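PDB 6UM4: malate dehydrogenase from Naegleria fowleri, which catalyses the reversible oxidation of malate to oxaloacetate with a nicotinamide adenine dinucleotide cofactor, probably NAD. Local coordinates for the interface of chains A and B. Numbering follows the deposited sequence. Chains: chain A/B, Malate dehydrogenase.

Contact 1: the interface of chains A and B. Residues chain A 251, 254, 257-258, 268, 337, 341; chain B 151-154.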
loop_
_atom_site.group_PDB
_atom_site.type_symbol
_atom_site.label_atom_id
_atom_site.label_comp_id
_atom_site.label_asym_id
_atom_site.label_seq_id
_atom_site.Cartn_x
_atom_site.Cartn_y
_atom_site.Cartn_z
ATOM N N LEU A 251 -7.550 -7.503 11.926
ATOM C CA LEU A 251 -8.155 -6.205 11.660
ATOM C C LEU A 251 -9.106 -5.819 12.792
ATOM O O LEU A 251 -9.127 -4.659 13.224
ATOM C CB LEU A 251 -8.867 -6.200 10.307
ATOM C CG LEU A 251 -9.466 -4.825 10.000
ATOM C CD1 LEU A 251 -8.377 -3.754 9.931
ATOM C CD2 LEU A 251 -10.377 -4.794 8.770
ATOM N N ASP A 254 -6.684 -4.679 15.480
ATOM C CA ASP A 254 -6.168 -3.338 15.272
ATOM C C ASP A 254 -7.259 -2.285 15.422
ATOM O O ASP A 254 -6.967 -1.139 15.789
ATOM C CB ASP A 254 -5.498 -3.230 13.884
ATOM C CG ASP A 254 -4.192 -4.020 13.800
ATOM O OD1 ASP A 254 -3.619 -4.372 14.867
ATOM O OD2 ASP A 254 -3.748 -4.313 12.661
ATOM N N LEU A 257 -7.471 -1.596 19.084
ATOM C CA LEU A 257 -6.355 -0.745 19.476
ATOM C C LEU A 257 -6.623 0.701 19.104
ATOM O O LEU A 257 -6.265 1.615 19.852
ATOM C CB LEU A 257 -5.052 -1.222 18.833
ATOM C CG LEU A 257 -4.518 -2.606 19.171
ATOM C CD1 LEU A 257 -3.243 -2.833 18.408
ATOM C CD2 LEU A 257 -4.250 -2.719 20.658
ATOM N N ALA A 258 -7.231 0.939 17.943
ATOM C CA ALA A 258 -7.463 2.330 17.560
ATOM C C ALA A 258 -8.569 2.948 18.396
ATOM O O ALA A 258 -8.505 4.142 18.704
ATOM C CB ALA A 258 -7.775 2.462 16.068
ATOM N N ILE A 268 -0.333 4.237 20.197
ATOM C CA ILE A 268 -0.574 2.815 19.982
ATOM C C ILE A 268 0.411 1.982 20.786
ATOM O O ILE A 268 0.060 0.927 21.330
ATOM C CB ILE A 268 -0.503 2.479 18.482
ATOM C CG1 ILE A 268 -1.700 3.091 17.763
ATOM C CG2 ILE A 268 -0.472 0.958 18.277
ATOM C CD1 ILE A 268 -3.034 2.460 18.149
ATOM N N ASP A 337 -3.701 -4.127 5.201
ATOM C CA ASP A 337 -2.744 -3.816 6.261
ATOM C C ASP A 337 -2.746 -4.881 7.363
ATOM O O ASP A 337 -1.686 -5.279 7.857
ATOM C CB ASP A 337 -3.053 -2.450 6.864
ATOM C CG ASP A 337 -2.129 -2.112 8.006
ATOM O OD1 ASP A 337 -0.993 -1.655 7.736
ATOM O OD2 ASP A 337 -2.539 -2.308 9.174
ATOM N N LYS A 341 0.289 -7.354 8.518
ATOM C CA LYS A 341 0.724 -7.491 9.908
ATOM C C LYS A 341 0.591 -8.938 10.395
ATOM O O LYS A 341 1.476 -9.455 11.094
ATOM C CB LYS A 341 -0.058 -6.537 10.819
ATOM C CG LYS A 341 0.363 -5.041 10.740
ATOM C CD LYS A 341 -0.528 -4.205 11.643
ATOM C CE LYS A 341 0.018 -2.799 11.887
ATOM N NZ LYS A 341 -0.186 -1.869 10.732
ATOM N N ASP B 151 -6.326 5.121 11.175
ATOM C CA ASP B 151 -6.319 4.766 12.587
ATOM C C ASP B 151 -6.367 3.255 12.742
ATOM O O ASP B 151 -5.676 2.688 13.591
ATOM C CB ASP B 151 -7.505 5.395 13.321
ATOM C CG ASP B 151 -7.408 6.915 13.427
ATOM O OD1 ASP B 151 -6.286 7.485 13.428
ATOM O OD2 ASP B 151 -8.488 7.530 13.513
ATOM N N ASP B 152 -7.197 2.595 11.938
ATOM C CA ASP B 152 -7.330 1.144 11.994
ATOM C C ASP B 152 -6.099 0.401 11.516
ATOM O O ASP B 152 -6.069 -0.820 11.631
ATOM C CB ASP B 152 -8.559 0.688 11.219
ATOM C CG ASP B 152 -9.858 1.138 11.904
ATOM O OD1 ASP B 152 -9.797 1.552 13.087
ATOM O OD2 ASP B 152 -10.939 1.047 11.285
ATOM N N GLY B 153 -5.102 1.086 10.976
ATOM C CA GLY B 153 -3.788 0.491 10.786
ATOM C C GLY B 153 -2.956 0.376 12.044
ATOM O O GLY B 153 -1.924 -0.295 12.033
ATOM N N ALA B 154 -3.364 1.040 13.123
ATOM C CA ALA B 154 -2.684 0.953 14.413
ATOM C C ALA B 154 -1.188 1.218 14.267
ATOM O O ALA B 154 -0.350 0.506 14.819
ATOM C CB ALA B 154 -2.938 -0.408 15.076
HETATM O O HOH W 1 -4.773 -3.128 10.683
#
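A:Asp254 and A:Lys341 meet the backbone of B:Asp152, B:Gly153 and B:Ala154, where the chain leaves helix 140-151 of the partner subunit. The side chain of A:Asp254 starts with CB packed 3.3 Å from the carbonyl O of B:Asp152 and flanked by the methyl CB of B:Ala154. CG of A:Asp254 stays 4.0 Å from CB of B:Ala154, and OD1 runs past it at a similar range. The other oxygen, OD2, reaches water 1 at 2.5 Å. The same water contacts A:Asp337 OD2 and the O of B:Asp152, joining two acidic side chains to a peptide carbonyl; with two protons it cannot donate to all three. A:Lys341 comes in from helix 332-348 and bends at its last torsion (chi4 77°), which turns NZ onto the O of B:Gly153. The hydrogen bond from A:Lys341 NZ to B:Gly153 O is 2.7 Å long, lies in the carbonyl plane and has a C=O...N angle of 150°. NZ is also held within its own chain by a 2.9 Å salt bridge and hydrogen bond to A:Asp337 OD2, received on its syn lone pair, which probably helps to position the lysine. Further along, A:Ala258 CB sits 3.3 Å from the O of B:Asp151, and A:Ile268 lies alongside B:Ala154, CG2 towards its O. The site anchors the partner's loop against helix 250-264, the helix that carries catalytic residues in this family, and may thereby tie dimer packing to the active site.

Contact 2: the interface of chains A and B. Residues chain A 106, 111, 142, 145-146, 149; chain B 327.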
loop_
_atom_site.group_PDB
_atom_site.type_symbol
_atom_site.label_atom_id
_atom_site.label_comp_id
_atom_site.label_asym_id
_atom_site.label_seq_id
_atom_site.Cartn_x
_atom_site.Cartn_y
_atom_site.Cartn_z
ATOM N N CYS A 106 -7.112 -9.724 -8.040
ATOM C CA CYS A 106 -7.595 -8.547 -8.740
ATOM C C CYS A 106 -8.418 -7.628 -7.854
ATOM O O CYS A 106 -8.780 -6.530 -8.285
ATOM C CB CYS A 106 -8.445 -8.964 -9.941
ATOM S SG CYS A 106 -7.496 -9.247 -11.442
ATOM N N ASN A 111 -5.021 -5.123 -4.198
ATOM C CA ASN A 111 -4.380 -3.919 -4.746
ATOM C C ASN A 111 -3.474 -3.237 -3.718
ATOM O O ASN A 111 -2.417 -2.705 -4.082
ATOM C CB ASN A 111 -5.450 -2.956 -5.267
ATOM C CG ASN A 111 -4.870 -1.623 -5.765
ATOM O OD1 ASN A 111 -4.950 -0.598 -5.070
ATOM N ND2 ASN A 111 -4.332 -1.621 -6.979
ATOM N N ALA A 142 -7.807 -8.609 -16.612
ATOM C CA ALA A 142 -7.499 -7.594 -15.612
ATOM C C ALA A 142 -6.288 -7.975 -14.768
ATOM O O ALA A 142 -5.521 -7.097 -14.348
ATOM C CB ALA A 142 -8.713 -7.356 -14.709
ATOM N N GLY A 145 -3.121 -6.684 -15.860
ATOM C CA GLY A 145 -2.893 -5.319 -15.403
ATOM C C GLY A 145 -2.251 -5.266 -14.030
ATOM O O GLY A 145 -1.453 -4.369 -13.733
ATOM N N VAL A 146 -2.635 -6.190 -13.153
ATOM C CA VAL A 146 -2.017 -6.242 -11.834
ATOM C C VAL A 146 -0.527 -6.507 -11.973
ATOM O O VAL A 146 0.298 -5.892 -11.289
ATOM C CB VAL A 146 -2.715 -7.312 -10.965
ATOM C CG1 VAL A 146 -1.982 -7.498 -9.630
ATOM C CG2 VAL A 146 -4.166 -6.901 -10.714
ATOM N N GLU A 149 1.296 -3.361 -13.112
ATOM C CA GLU A 149 1.504 -2.346 -12.082
ATOM C C GLU A 149 2.602 -2.766 -11.123
ATOM O O GLU A 149 3.434 -1.946 -10.727
ATOM C CB GLU A 149 0.207 -2.076 -11.328
ATOM C CG GLU A 149 -0.831 -1.303 -12.124
ATOM C CD GLU A 149 -1.670 -0.355 -11.246
ATOM O OE1 GLU A 149 -2.827 -0.726 -10.934
ATOM O OE2 GLU A 149 -1.162 0.732 -10.842
ATOM N N ARG B 327 -6.952 -3.043 -16.939
ATOM C CA ARG B 327 -7.695 -3.004 -15.684
ATOM C C ARG B 327 -8.983 -2.197 -15.760
ATOM O O ARG B 327 -9.893 -2.451 -14.965
ATOM C CB ARG B 327 -6.823 -2.428 -14.563
ATOM C CG ARG B 327 -5.551 -3.212 -14.318
ATOM C CD ARG B 327 -4.890 -2.824 -13.010
ATOM N NE ARG B 327 -5.589 -3.351 -11.844
ATOM C CZ ARG B 327 -5.038 -3.435 -10.633
ATOM N NH1 ARG B 327 -5.735 -3.928 -9.616
ATOM N NH2 ARG B 327 -3.785 -3.025 -10.437
#
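This is a side-chain-into-groove contact of a two-fold homodimer, in which B:Arg327, at the end of helix 319-327, is laid between A:Val146 and A:Glu149 of helix 140-151 and A:Asn111 of helix 108-118, pinning the subunits together; malate dehydrogenases are commonly dimeric, so the interface is probably biological. The aliphatic stem of the arginine packs first, with CG 3.6 Å from A:Gly145 CA, where the helix bears no side chain. A bend at chi3 (74°) then swings the guanidinium across the helix. One face of it rests on the methyl CG2 of A:Val146, 3.5 Å above the plane and over its centre. CG of A:Glu149 lies in the guanidinium plane at its edge, but OE1, 2.5 Å from B:Arg327 NH2, stands out of that plane on the side away from A:Val146. The carboxylate and guanidinium planes are turned 69° apart and the N-H points elsewhere, so the pair is a salt bridge and not a hydrogen bond. At the tip, the amide ND2 of A:Asn111 lies 3.8 Å from B:Arg327 NH1, its plane steeply inclined to the guanidinium. A:Cys106, farther off, belongs to the Rossmann glycine loop. The site thus fixes an arginine from one subunit against the nucleotide-binding domain of the other.

Contact 3: the interface of chains A and B. Residues chain A 112, 116, 327, 332-334, 337; chain B 111, 115, 149.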
loop_
_atom_site.group_PDB
_atom_site.type_symbol
_atom_site.label_atom_id
_atom_site.label_comp_id
_atom_site.label_asym_id
_atom_site.label_seq_id
_atom_site.Cartn_x
_atom_site.Cartn_y
_atom_site.Cartn_z
ATOM N N SER A 112 -3.842 -3.277 -2.432
ATOM C CA SER A 112 -2.966 -2.751 -1.391
ATOM C C SER A 112 -1.982 -3.790 -0.879
ATOM O O SER A 112 -0.839 -3.444 -0.553
ATOM C CB SER A 112 -3.790 -2.181 -0.227
ATOM O OG SER A 112 -4.463 -0.995 -0.622
ATOM N N ARG A 116 2.830 -4.191 -0.697
ATOM C CA ARG A 116 3.440 -4.284 0.623
ATOM C C ARG A 116 3.972 -5.684 0.896
ATOM O O ARG A 116 4.538 -5.938 1.967
ATOM C CB ARG A 116 2.431 -3.853 1.710
ATOM C CG ARG A 116 2.033 -2.376 1.537
ATOM C CD ARG A 116 1.001 -1.921 2.552
ATOM N NE ARG A 116 1.599 -1.851 3.878
ATOM C CZ ARG A 116 0.920 -1.606 4.995
ATOM N NH1 ARG A 116 -0.389 -1.419 4.951
ATOM N NH2 ARG A 116 1.558 -1.560 6.151
ATOM N N ARG A 327 -17.194 6.241 3.413
ATOM C CA ARG A 327 -16.469 6.248 2.143
ATOM C C ARG A 327 -17.282 5.757 0.954
ATOM O O ARG A 327 -16.949 6.107 -0.184
ATOM C CB ARG A 327 -15.217 5.372 2.234
ATOM C CG ARG A 327 -14.232 5.786 3.300
ATOM C CD ARG A 327 -12.902 5.068 3.119
ATOM N NE ARG A 327 -12.135 5.589 1.994
ATOM C CZ ARG A 327 -10.837 5.378 1.831
ATOM N NH1 ARG A 327 -10.206 4.520 2.627
ATOM N NH2 ARG A 327 -10.202 5.911 0.794
ATOM N N ALA A 332 -10.848 -1.868 2.269
ATOM C CA ALA A 332 -9.857 -2.754 1.660
ATOM C C ALA A 332 -8.441 -2.460 2.149
ATOM O O ALA A 332 -7.655 -3.381 2.399
ATOM C CB ALA A 332 -9.934 -2.635 0.147
ATOM N N ALA A 333 -8.079 -1.186 2.244
ATOM C CA ALA A 333 -6.702 -0.843 2.575
ATOM C C ALA A 333 -6.340 -1.318 3.982
ATOM O O ALA A 333 -5.237 -1.825 4.207
ATOM C CB ALA A 333 -6.495 0.671 2.435
ATOM N N SER A 334 -7.231 -1.124 4.962
ATOM C CA SER A 334 -6.877 -1.608 6.295
ATOM C C SER A 334 -6.951 -3.136 6.396
ATOM O O SER A 334 -6.163 -3.735 7.133
ATOM C CB SER A 334 -7.724 -0.904 7.378
ATOM O OG SER A 334 -9.096 -0.822 7.042
ATOM N N ASP A 337 -3.701 -4.127 5.201
ATOM C CA ASP A 337 -2.744 -3.816 6.261
ATOM C C ASP A 337 -2.746 -4.881 7.363
ATOM O O ASP A 337 -1.686 -5.279 7.857
ATOM C CB ASP A 337 -3.053 -2.450 6.864
ATOM C CG ASP A 337 -2.129 -2.112 8.006
ATOM O OD1 ASP A 337 -0.993 -1.655 7.736
ATOM O OD2 ASP A 337 -2.539 -2.308 9.174
ATOM N N ASN B 111 -5.091 6.479 -1.341
ATOM C CA ASN B 111 -5.474 5.219 -0.697
ATOM C C ASN B 111 -4.290 4.256 -0.576
ATOM O O ASN B 111 -4.177 3.523 0.416
ATOM C CB ASN B 111 -6.617 4.559 -1.476
ATOM C CG ASN B 111 -7.009 3.190 -0.911
ATOM O OD1 ASN B 111 -6.646 2.148 -1.472
ATOM N ND2 ASN B 111 -7.771 3.187 0.176
ATOM N N PHE B 115 -0.884 4.733 3.628
ATOM C CA PHE B 115 -0.484 3.607 4.468
ATOM C C PHE B 115 1.012 3.363 4.406
ATOM O O PHE B 115 1.602 2.903 5.388
ATOM C CB PHE B 115 -1.255 2.365 4.046
ATOM C CG PHE B 115 -2.652 2.358 4.547
ATOM C CD1 PHE B 115 -3.007 1.571 5.615
ATOM C CD2 PHE B 115 -3.607 3.172 3.971
ATOM C CE1 PHE B 115 -4.294 1.601 6.105
ATOM C CE2 PHE B 115 -4.892 3.193 4.458
ATOM C CZ PHE B 115 -5.236 2.398 5.529
ATOM N N GLU B 149 -9.697 4.410 8.511
ATOM C CA GLU B 149 -8.881 3.294 8.030
ATOM C C GLU B 149 -7.431 3.444 8.456
ATOM O O GLU B 149 -6.762 2.453 8.756
ATOM C CB GLU B 149 -8.967 3.170 6.509
ATOM C CG GLU B 149 -10.277 2.599 6.009
ATOM C CD GLU B 149 -10.113 1.750 4.750
ATOM O OE1 GLU B 149 -10.497 2.247 3.668
ATOM O OE2 GLU B 149 -9.610 0.594 4.842
HETATM O O HOH W 2 -3.036 0.765 1.124
HETATM O O HOH W 3 -9.515 1.186 1.378
#
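Helical backbone at A:Ala333 and A:Ser334 (phi/psi -73/-32° at the serine), in the first turn of helix 332-348, points the N-H of A:Ser334 at B:Glu149 and that of A:Ala333 at water 3. The N-H of A:Ser334 bonds to B:Glu149 OE2 at 2.9 Å, nearly straight at 163°, though it meets the oxygen on its anti side and out of the carboxylate plane. The serine hydroxyl OG sits between the backbone N and the carbonyl carbon, the crowded position, and from there donates to the anti lone pair of B:Glu149 OE2 at 2.7 Å. OE2 is therefore gripped twice at a helix start, whose dipole would probably stabilise negative charge. The other oxygen, OE1, forms a salt bridge with NH1 of A:Arg327 and takes from it a strongly bent hydrogen bond, tilted from the guanidinium plane. Water 3 links OE1 to B:Asn111 ND2. CB of A:Ala333 lies above the ring plane of B:Phe115 but over its rim, 3.6 Å from CE2. NH1 of A:Arg116 lies 4.0 Å from CB of the phenylalanine; its guanidinium is held end-on by A:Asp337, NH1 and NH2 both bonding to OD1. Helix 332-348 thus begins against helices 108-118 and 140-151 of the partner, centrally in the interface.

Contact 3 lies between the other two: the centres of its C-alpha atoms and those of contact 1 are about 11 Å apart, against about 16 Å to contact 2, while contacts 1 and 2 are about 26 Å apart. A:Asp337 belongs to both contact 1 and contact 3, facing different basic partners through its two oxygens. Helix 332-348 serves these two, whereas helices 108-118 and 319-327 recur in contacts 2 and 3, where exchanged chains form the same arginine-glutamate pair, and helix 140-151 contributes to all three. A few helices used repeatedly, doubled by the two-fold axis, therefore couple the nucleotide-binding and C-terminal regions across the probable dimer.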